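Aromatic-L-amino-acid decarboxylase (Catharanthus roseus, PDB 6EEW) catalyses the pyridoxal phosphate-dependent decarboxylation of L-tryptophan to tryptamine and of 5-hydroxy-L-tryptophan to serotonin, working as a homodimer. Local coordinates at residues D141-A144 with Q145-K148; L376-W379 with L380-R383. All coordinates share one frame; numbering follows the deposited sequence.

Interaction 1 of 2, residues D141-A144 with Q145-K148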
# COMPACT_ATOMS: atom_id res chain seq x y z
N ASP A 141 18.65 6.10 -5.61
CA ASP A 141 20.10 6.16 -5.71
C ASP A 141 20.69 7.22 -4.75
O ASP A 141 21.75 7.00 -4.13
CB ASP A 141 20.51 6.44 -7.15
CG ASP A 141 20.57 5.17 -8.01
OD1 ASP A 141 20.15 4.09 -7.55
OD2 ASP A 141 21.04 5.25 -9.17
N TRP A 142 20.02 8.36 -4.60
CA TRP A 142 20.41 9.34 -3.58
C TRP A 142 20.51 8.70 -2.22
O TRP A 142 21.53 8.80 -1.53
CB TRP A 142 19.39 10.47 -3.50
CG TRP A 142 19.56 11.54 -4.48
CD1 TRP A 142 20.25 11.47 -5.64
CD2 TRP A 142 19.00 12.85 -4.42
NE1 TRP A 142 20.17 12.67 -6.32
CE2 TRP A 142 19.41 13.54 -5.58
CE3 TRP A 142 18.21 13.52 -3.48
CZ2 TRP A 142 19.06 14.86 -5.83
CZ3 TRP A 142 17.85 14.83 -3.73
CH2 TRP A 142 18.28 15.49 -4.90
N LEU A 143 19.42 8.07 -1.80
CA LEU A 143 19.38 7.49 -0.47
C LEU A 143 20.42 6.40 -0.32
O LEU A 143 21.10 6.31 0.70
CB LEU A 143 17.98 6.99 -0.18
CG LEU A 143 17.47 7.17 1.23
CD1 LEU A 143 17.82 8.54 1.72
CD2 LEU A 143 15.95 7.00 1.19
N ALA A 144 20.58 5.57 -1.36
CA ALA A 144 21.58 4.52 -1.31
C ALA A 144 22.96 5.11 -1.06
O ALA A 144 23.76 4.53 -0.29
CB ALA A 144 21.56 3.73 -2.62
N GLN A 145 23.28 6.24 -1.71
CA GLN A 145 24.58 6.87 -1.50
C GLN A 145 24.71 7.45 -0.10
O GLN A 145 25.78 7.36 0.52
CB GLN A 145 24.80 7.98 -2.52
CG GLN A 145 24.85 7.52 -3.96
CD GLN A 145 24.88 8.71 -4.90
OE1 GLN A 145 25.90 9.37 -5.03
NE2 GLN A 145 23.74 9.03 -5.51
N ILE A 146 23.65 8.08 0.42
CA ILE A 146 23.73 8.57 1.79
C ILE A 146 24.02 7.40 2.72
O ILE A 146 24.86 7.48 3.62
CB ILE A 146 22.45 9.32 2.20
CG1 ILE A 146 22.30 10.62 1.40
CG2 ILE A 146 22.48 9.69 3.66
CD1 ILE A 146 20.85 11.05 1.27
N LEU A 147 23.34 6.27 2.49
CA LEU A 147 23.62 5.08 3.29
C LEU A 147 24.96 4.47 2.95
O LEU A 147 25.33 3.48 3.58
CB LEU A 147 22.51 4.05 3.09
CG LEU A 147 21.12 4.51 3.55
CD1 LEU A 147 20.01 3.55 3.06
CD2 LEU A 147 21.08 4.71 5.06
N LYS A 148 25.67 5.01 1.95
CA LYS A 148 26.97 4.49 1.53
C LYS A 148 26.90 3.00 1.19
O LYS A 148 27.77 2.21 1.56
CB LYS A 148 28.07 4.76 2.56
CG LYS A 148 28.41 6.24 2.76
CD LYS A 148 29.48 6.43 3.82
CE LYS A 148 29.72 7.90 4.15
NZ LYS A 148 30.14 8.72 2.97
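The last turn of helix 130-146 brings Asp141 and Gln145 together at one carbonyl. Asp141 O accepts the helical bond from Gln145 N (3.0 Å) and a second one from the side chain of the same residue, Gln145 NE2 (3.2 Å). The two donors come from opposite faces of the carbonyl plane. NE2 stands well above it, with a C=O...N angle of only 102°, while the oxygen lies almost in the plane of the glutamine amide. With CG beside its own backbone N (chi1 -63°), the Gln145 chain runs back along the helix, and NE2 also donates to Glu65 O of the second subunit. Leu147 N still makes a regular helical bond to Leu143 O (2.9 Å); at Lys148 the chain leaves the helix with a positive phi (54°) in a Schellman motif, its N bonding to Gln145 O (2.8 Å). Arg301 donates to the carbonyl oxygens of Leu147 and Lys148 at this helix end. On another side of the turn, Leu143 CD1 meets Ile146 CD1 at 4.0 Å, the two side chains crossing at a slant. The carboxylate of Asp141 is held by the backbone N atoms of Phe155 (to OD1) and Ser156 (to OD2).

Interaction 2 of 2, residues L376-W379 with L380-R383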
# COMPACT_ATOMS: atom_id res chain seq x y z
N LEU A 376 7.98 11.53 -4.54
CA LEU A 376 7.97 12.99 -4.48
C LEU A 376 8.27 13.48 -3.08
O LEU A 376 9.10 14.37 -2.87
CB LEU A 376 6.61 13.52 -4.94
CG LEU A 376 6.45 15.03 -5.02
CD1 LEU A 376 7.32 15.64 -6.15
CD2 LEU A 376 4.97 15.42 -5.17
N LYS A 377 7.56 12.93 -2.09
CA LYS A 377 7.74 13.44 -0.74
C LYS A 377 9.14 13.13 -0.21
O LYS A 377 9.72 13.95 0.51
CB LYS A 377 6.66 12.86 0.18
CG LYS A 377 6.74 11.36 0.42
CD LYS A 377 5.70 10.95 1.46
CE LYS A 377 5.63 9.44 1.65
NZ LYS A 377 4.61 9.05 2.71
N LEU A 378 9.73 11.99 -0.59
CA LEU A 378 11.11 11.71 -0.18
C LEU A 378 12.07 12.73 -0.78
O LEU A 378 12.95 13.26 -0.09
CB LEU A 378 11.53 10.31 -0.59
CG LEU A 378 11.26 9.12 0.34
CD1 LEU A 378 12.10 7.95 -0.15
CD2 LEU A 378 11.56 9.47 1.80
N TRP A 379 11.95 12.97 -2.09
CA TRP A 379 12.73 14.00 -2.75
C TRP A 379 12.61 15.33 -2.02
O TRP A 379 13.62 16.00 -1.77
CB TRP A 379 12.26 14.14 -4.20
CG TRP A 379 13.09 15.03 -5.07
CD1 TRP A 379 14.44 14.98 -5.26
CD2 TRP A 379 12.60 16.08 -5.93
NE1 TRP A 379 14.83 15.95 -6.17
CE2 TRP A 379 13.71 16.64 -6.59
CE3 TRP A 379 11.33 16.62 -6.18
CZ2 TRP A 379 13.59 17.68 -7.50
CZ3 TRP A 379 11.21 17.66 -7.08
CH2 TRP A 379 12.34 18.18 -7.73
N LEU A 380 11.39 15.73 -1.68
CA LEU A 380 11.22 17.00 -0.99
C LEU A 380 11.87 16.96 0.38
O LEU A 380 12.43 17.96 0.80
CB LEU A 380 9.74 17.37 -0.85
CG LEU A 380 9.16 18.28 -1.94
CD1 LEU A 380 9.38 17.64 -3.31
CD2 LEU A 380 7.68 18.53 -1.72
N ILE A 381 11.86 15.82 1.06
CA ILE A 381 12.52 15.74 2.37
C ILE A 381 14.01 15.98 2.22
O ILE A 381 14.61 16.85 2.88
CB ILE A 381 12.25 14.37 3.01
CG1 ILE A 381 10.76 14.18 3.30
CG2 ILE A 381 13.09 14.18 4.27
CD1 ILE A 381 10.42 12.78 3.81
N LEU A 382 14.65 15.19 1.35
CA LEU A 382 16.08 15.32 1.12
C LEU A 382 16.44 16.74 0.71
O LEU A 382 17.33 17.37 1.31
CB LEU A 382 16.51 14.30 0.08
CG LEU A 382 16.20 12.94 0.69
CD1 LEU A 382 16.30 11.85 -0.36
CD2 LEU A 382 17.17 12.66 1.83
N ARG A 383 15.75 17.28 -0.29
CA ARG A 383 16.09 18.61 -0.78
C ARG A 383 15.82 19.70 0.26
O ARG A 383 16.56 20.69 0.31
CB ARG A 383 15.34 18.93 -2.07
CG ARG A 383 15.86 18.18 -3.27
CD ARG A 383 15.38 18.82 -4.57
NE ARG A 383 15.94 20.14 -4.75
CZ ARG A 383 15.62 20.97 -5.74
NH1 ARG A 383 14.71 20.63 -6.66
NH2 ARG A 383 16.21 22.14 -5.83
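Residues 376-379 continue into 380-383 as regular alpha-helix near the start of helix 375-409. Four successive i to i+4 bonds join them, from Leu380 N to Leu376 O through to Arg383 N to Trp379 O, the last 2.9 Å with an N-H...O angle of 170°. The side chains of Trp379 and Arg383, one turn apart, run alongside each other in the same direction. The indole swings out with CG anti to the backbone N (chi1 -172°), and the arginine chain lies over one of its faces: CG makes a CH-pi contact 4.1 Å from the centroid of the five-membered ring, and CD, 3.3 Å away, covers NE1, which is buried with no hydrogen-bond partner in the model. A bend at chi3 (66°) carries the guanidinium past the ring, inclined to it, with NH1 3.3 Å from CZ2. Leu380 CD1 packs against Trp379 CE3 (3.6 Å) and Leu376 CD1 (4.0 Å). With an alanine at Trp379, the face under Arg383 CG and CD would be lost, and a gap beside them and Leu380 CD1 is likely to open. The aliphatic part of Arg383 is thus spent on the indole, leaving its charged end for salt bridges to Asp80 and Glu72 of the second subunit.

In the fold
Interactions 1 and 2 lie on two helices of one subunit that pack against each other, their centres 13 Å apart. The indoles join them: Trp142 CH2 approaches Trp379 NE1 to 3.7 Å, with the ring planes inclined at about 50°. Trp142 also touches Arg383 CG through CZ3 (3.9 Å), and Ile146 CD1 meets Leu382 CD2 at 4.1 Å. Both contacts reach the second subunit, where Trp142 NE1 donates to Pro64 O, so the pair forms part of the dimer interface. Lys377 relates them to the substrate site: its side chain is about 6 Å from that of His318, which binds L-tryptophan, and about 11 Å from a bound tryptophan. The side chain of Leu143 is about 11 Å from that of His318.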